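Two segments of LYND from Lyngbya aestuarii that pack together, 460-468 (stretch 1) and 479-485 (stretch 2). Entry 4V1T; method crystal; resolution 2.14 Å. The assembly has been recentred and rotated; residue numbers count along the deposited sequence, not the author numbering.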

ATOM      1  N   SER B 460      36.908  31.942   1.291  1.00 52.13           N
ATOM      2  CA  SER B 460      38.186  32.654   1.304  1.00 53.40           C
ATOM      3  C   SER B 460      37.961  34.164   1.335  1.00 56.60           C
ATOM      4  O   SER B 460      36.858  34.639   1.050  1.00 53.08           O
ATOM      5  CB  SER B 460      39.026  32.291   0.083  1.00 43.13           C
ATOM      6  OG  SER B 460      38.612  33.036  -1.044  1.00 59.88           O
ATOM      7  N   ASP B 461      39.009  34.912   1.687  1.00 55.61           N
ATOM      8  CA  ASP B 461      38.958  36.369   1.630  1.00 52.91           C
ATOM      9  C   ASP B 461      38.765  36.849   0.197  1.00 46.50           C
ATOM     10  O   ASP B 461      38.015  37.796  -0.046  1.00 51.23           O
ATOM     11  CB  ASP B 461      40.235  36.995   2.210  1.00 56.47           C
ATOM     12  CG  ASP B 461      40.355  36.798   3.708  1.00 62.99           C
ATOM     13  OD1 ASP B 461      39.316  36.820   4.407  1.00 63.81           O
ATOM     14  OD2 ASP B 461      41.496  36.620   4.185  1.00 70.12           O
ATOM     15  N   GLY B 462      39.457  36.208  -0.741  1.00 55.81           N
ATOM     16  CA  GLY B 462      39.319  36.527  -2.151  1.00 56.58           C
ATOM     17  C   GLY B 462      37.896  36.287  -2.634  1.00 58.61           C
ATOM     18  O   GLY B 462      37.349  37.070  -3.405  1.00 60.42           O
ATOM     19  N   GLN B 463      37.293  35.197  -2.180  1.00 44.25           N
ATOM     20  CA  GLN B 463      35.934  34.861  -2.594  1.00 48.08           C
ATOM     21  C   GLN B 463      34.951  35.934  -2.162  1.00 44.21           C
ATOM     22  O   GLN B 463      34.075  36.333  -2.933  1.00 49.10           O
ATOM     23  CB  GLN B 463      35.513  33.511  -2.019  1.00 47.87           C
ATOM     24  CG  GLN B 463      36.017  32.317  -2.807  1.00 45.41           C
ATOM     25  CD  GLN B 463      35.547  31.014  -2.206  1.00 45.07           C
ATOM     26  OE1 GLN B 463      35.960  30.646  -1.108  1.00 51.77           O
ATOM     27  NE2 GLN B 463      34.657  30.326  -2.901  1.00 59.12           N
ATOM     28  N   TYR B 464      35.099  36.398  -0.924  1.00 49.05           N
ATOM     29  CA  TYR B 464      34.236  37.447  -0.397  1.00 50.36           C
ATOM     30  C   TYR B 464      34.417  38.758  -1.162  1.00 43.93           C
ATOM     31  O   TYR B 464      33.441  39.399  -1.532  1.00 45.72           O
ATOM     32  CB  TYR B 464      34.516  37.687   1.078  1.00 43.44           C
ATOM     33  CG  TYR B 464      33.771  36.776   2.027  1.00 44.55           C
ATOM     34  CD1 TYR B 464      32.391  36.662   1.969  1.00 49.73           C
ATOM     35  CD2 TYR B 464      34.443  36.068   3.012  1.00 47.37           C
ATOM     36  CE1 TYR B 464      31.697  35.847   2.844  1.00 56.65           C
ATOM     37  CE2 TYR B 464      33.757  35.251   3.896  1.00 56.13           C
ATOM     38  CZ  TYR B 464      32.384  35.143   3.802  1.00 54.54           C
ATOM     39  OH  TYR B 464      31.693  34.353   4.677  1.00 47.32           O
ATOM     40  N   ALA B 465      35.665  39.140  -1.392  1.00 48.97           N
ATOM     41  CA  ALA B 465      35.973  40.390  -2.070  1.00 55.21           C
ATOM     42  C   ALA B 465      35.401  40.443  -3.478  1.00 54.73           C
ATOM     43  O   ALA B 465      34.904  41.486  -3.908  1.00 56.74           O
ATOM     44  CB  ALA B 465      37.478  40.600  -2.113  1.00 62.09           C
ATOM     45  N   ASN B 466      35.475  39.318  -4.186  1.00 46.96           N
ATOM     46  CA  ASN B 466      35.040  39.244  -5.579  1.00 58.29           C
ATOM     47  C   ASN B 466      33.699  38.547  -5.734  1.00 53.43           C
ATOM     48  O   ASN B 466      33.342  38.112  -6.831  1.00 51.19           O
ATOM     49  CB  ASN B 466      36.103  38.526  -6.417  1.00 56.10           C
ATOM     50  CG  ASN B 466      37.485  39.142  -6.245  1.00 60.76           C
ATOM     51  OD1 ASN B 466      37.640  40.354  -6.270  1.00 67.17           O
ATOM     52  ND2 ASN B 466      38.493  38.304  -6.044  1.00 66.73           N
ATOM     53  N   ARG B 467      32.947  38.473  -4.637  1.00 44.38           N
ATOM     54  CA  ARG B 467      31.763  37.627  -4.569  1.00 51.76           C
ATOM     55  C   ARG B 467      30.724  37.930  -5.638  1.00 44.07           C
ATOM     56  O   ARG B 467      30.087  37.025  -6.145  1.00 47.79           O
ATOM     57  CB  ARG B 467      31.109  37.739  -3.193  1.00 59.19           C
ATOM     58  CG  ARG B 467      30.513  39.102  -2.867  1.00 57.89           C
ATOM     59  CD  ARG B 467      29.816  39.084  -1.518  1.00 46.70           C
ATOM     60  NE  ARG B 467      28.567  38.324  -1.562  1.00 48.84           N
ATOM     61  CZ  ARG B 467      27.394  38.829  -1.931  1.00 55.78           C
ATOM     62  NH1 ARG B 467      27.279  40.107  -2.282  1.00 43.40           N
ATOM     63  NH2 ARG B 467      26.327  38.048  -1.948  1.00 51.25           N
ATOM     64  N   GLU B 468      30.549  39.206  -5.975  1.00 43.93           N
ATOM     65  CA  GLU B 468      29.476  39.586  -6.889  1.00 53.87           C
ATOM     66  C   GLU B 468      29.760  39.093  -8.304  1.00 61.07           C
ATOM     67  O   GLU B 468      28.877  38.532  -8.971  1.00 52.28           O
ATOM     68  CB  GLU B 468      29.263  41.097  -6.870  1.00 48.02           C
ATOM     69  CG  GLU B 468      28.684  41.602  -5.548  1.00 49.61           C
ATOM     70  CD  GLU B 468      28.236  43.050  -5.607  1.00 54.37           C
ATOM     71  OE1 GLU B 468      28.242  43.631  -6.706  1.00 61.36           O
ATOM     72  OE2 GLU B 468      27.875  43.612  -4.547  1.00 56.50           O
TER
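Stretch 2 479-485: DWIPQRF

Arg467 makes the strongest polar contact with stretch 2. Its NE donates to Ile481 O at 2.9 Å, and its NH2 donates to the same oxygen at 3.0 Å. Ile481 O lies near the guanidinium plane, at its edge, where both donors can reach it. Arg467 NE also lies 3.1 Å from Pro482 O, and Gln483 N sits over one face of the guanidinium. Trp480 CZ2 reaches the edge of the same group, 3.5 Å from Arg467 NH2.

A second polar contact involves Arg484. Its NH2 forms a salt bridge with Asp461 OD1 at 3.4 Å, and the hydrogen bond within it is weak. Water 1 makes a third link: it accepts from Tyr464 OH at 2.6 Å and donates to Gln483 O at 2.9 Å.

Stretch 2 has no regular helix or strand. From Trp480 to Phe485 its backbone is extended. The contacts run in reverse order along stretch 1: Trp480 touches Arg467, the residues from Ile481 to Gln483 touch both Arg467 and Tyr464, and Arg484 reaches Tyr464 and Asp461. In stretch 1, helix 461-465 is broken at Asn466, and a new helix starts at Arg467. Ser460 caps the first helix, its OG accepting from Gln463 N at 2.8 Å. The nearest CA atoms across the stretches are those of Arg467 and Ile481, 5.8 Å apart.

Ile481 points toward stretch 1 and is buried. Its CG2 lies 4.0 Å from Tyr464 CD1 and 3.9 Å from Arg467 CB. Its CD1 lies 3.9 Å from Gln463 CB and 3.5 Å from Gln463 O. Tyr464 also points toward the other stretch. Pro482 O meets its ring edge, 3.2 Å from Tyr464 CE1. Arg484 covers one ring face: its CG is 3.9 Å from the Tyr464 ring centroid in a CH-pi contact, and its NH1 is 3.3 Å from Tyr464 CD2. Together the stretches bury 536 Å², both sides summed.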

ATOM      1  N   ASP B 479      27.044  27.272  -5.041  1.00 54.11           N
ATOM      2  CA  ASP B 479      28.320  27.944  -4.767  1.00 55.58           C
ATOM      3  C   ASP B 479      28.121  29.452  -4.571  1.00 53.07           C
ATOM      4  O   ASP B 479      28.965  30.255  -4.956  1.00 72.72           O
ATOM      5  CB  ASP B 479      29.328  27.688  -5.893  1.00 56.70           C
ATOM      6  CG  ASP B 479      29.892  26.282  -5.875  1.00 54.32           C
ATOM      7  OD1 ASP B 479      29.604  25.520  -4.937  1.00 63.88           O
ATOM      8  OD2 ASP B 479      30.663  25.955  -6.798  1.00 55.72           O
ATOM      9  N   TRP B 480      27.002  29.830  -3.967  1.00 51.69           N
ATOM     10  CA  TRP B 480      26.698  31.226  -3.730  1.00 55.00           C
ATOM     11  C   TRP B 480      27.517  31.727  -2.554  1.00 53.76           C
ATOM     12  O   TRP B 480      27.511  31.121  -1.484  1.00 54.88           O
ATOM     13  CB  TRP B 480      25.213  31.410  -3.444  1.00 56.88           C
ATOM     14  CG  TRP B 480      24.806  32.850  -3.320  1.00 47.21           C
ATOM     15  CD1 TRP B 480      24.700  33.759  -4.332  1.00 52.24           C
ATOM     16  CD2 TRP B 480      24.435  33.537  -2.120  1.00 44.01           C
ATOM     17  NE1 TRP B 480      24.295  34.978  -3.835  1.00 57.54           N
ATOM     18  CE2 TRP B 480      24.121  34.866  -2.479  1.00 53.79           C
ATOM     19  CE3 TRP B 480      24.336  33.158  -0.773  1.00 47.82           C
ATOM     20  CZ2 TRP B 480      23.716  35.820  -1.542  1.00 50.23           C
ATOM     21  CZ3 TRP B 480      23.930  34.108   0.158  1.00 50.41           C
ATOM     22  CH2 TRP B 480      23.629  35.426  -0.232  1.00 49.68           C
ATOM     23  N   ILE B 481      28.232  32.832  -2.767  1.00 47.40           N
ATOM     24  CA  ILE B 481      29.045  33.430  -1.716  1.00 44.82           C
ATOM     25  C   ILE B 481      28.242  34.530  -1.050  1.00 41.71           C
ATOM     26  O   ILE B 481      27.933  35.524  -1.695  1.00 42.03           O
ATOM     27  CB  ILE B 481      30.355  34.017  -2.268  1.00 48.40           C
ATOM     28  CG1 ILE B 481      31.066  32.984  -3.155  1.00 54.12           C
ATOM     29  CG2 ILE B 481      31.267  34.470  -1.120  1.00 47.12           C
ATOM     30  CD1 ILE B 481      32.189  33.577  -3.996  1.00 51.31           C
ATOM     31  N   PRO B 482      27.911  34.374   0.243  1.00 39.09           N
ATOM     32  CA  PRO B 482      27.102  35.415   0.863  1.00 38.57           C
ATOM     33  C   PRO B 482      27.898  36.668   1.156  1.00 41.19           C
ATOM     34  O   PRO B 482      29.122  36.653   1.047  1.00 40.59           O
ATOM     35  CB  PRO B 482      26.616  34.768   2.167  1.00 41.08           C
ATOM     36  CG  PRO B 482      27.480  33.580   2.400  1.00 41.80           C
ATOM     37  CD  PRO B 482      28.402  33.400   1.228  1.00 46.56           C
ATOM     38  N   GLN B 483      27.205  37.746   1.502  1.00 44.90           N
ATOM     39  CA  GLN B 483      27.861  38.960   1.966  1.00 50.45           C
ATOM     40  C   GLN B 483      28.606  38.643   3.261  1.00 51.80           C
ATOM     41  O   GLN B 483      28.356  37.613   3.894  1.00 48.89           O
ATOM     42  CB  GLN B 483      26.844  40.082   2.198  1.00 55.68           C
ATOM     43  CG  GLN B 483      25.997  40.439   0.984  1.00 51.17           C
ATOM     44  CD  GLN B 483      24.829  41.333   1.337  1.00 61.99           C
ATOM     45  OE1 GLN B 483      24.806  41.944   2.399  1.00 66.79           O
ATOM     46  NE2 GLN B 483      23.847  41.406   0.449  1.00 66.12           N
ATOM     47  N   ARG B 484      29.516  39.523   3.659  1.00 49.34           N
ATOM     48  CA  ARG B 484      30.267  39.301   4.882  1.00 52.47           C
ATOM     49  C   ARG B 484      29.393  39.530   6.094  1.00 50.55           C
ATOM     50  O   ARG B 484      28.415  40.252   6.045  1.00 51.80           O
ATOM     51  CB  ARG B 484      31.511  40.195   4.949  1.00 59.96           C
ATOM     52  CG  ARG B 484      32.663  39.676   4.103  1.00 67.05           C
ATOM     53  CD  ARG B 484      33.994  40.205   4.576  1.00 74.29           C
ATOM     54  NE  ARG B 484      34.713  39.226   5.388  1.00 67.96           N
ATOM     55  CZ  ARG B 484      35.769  38.517   4.989  1.00 68.52           C
ATOM     56  NH1 ARG B 484      36.275  38.652   3.768  1.00 66.96           N
ATOM     57  NH2 ARG B 484      36.334  37.668   5.828  1.00 76.07           N
ATOM     58  N   PHE B 485      29.758  38.889   7.188  1.00 54.85           N
ATOM     59  CA  PHE B 485      29.049  39.053   8.437  1.00 56.65           C
ATOM     60  C   PHE B 485      29.508  40.304   9.182  1.00 53.22           C
ATOM     61  O   PHE B 485      30.614  40.336   9.714  1.00 56.52           O
ATOM     62  CB  PHE B 485      29.285  37.832   9.301  1.00 50.84           C
ATOM     63  CG  PHE B 485      28.647  37.922  10.644  1.00 54.91           C
ATOM     64  CD1 PHE B 485      27.280  37.865  10.762  1.00 61.57           C
ATOM     65  CD2 PHE B 485      29.414  38.050  11.787  1.00 52.94           C
ATOM     66  CE1 PHE B 485      26.683  37.940  11.990  1.00 65.97           C
ATOM     67  CE2 PHE B 485      28.823  38.126  13.025  1.00 47.10           C
ATOM     68  CZ  PHE B 485      27.454  38.076  13.129  1.00 56.90           C
TER
HETATM   69  O   HOH W   1      29.294  35.229   5.336  1.00 52.87           O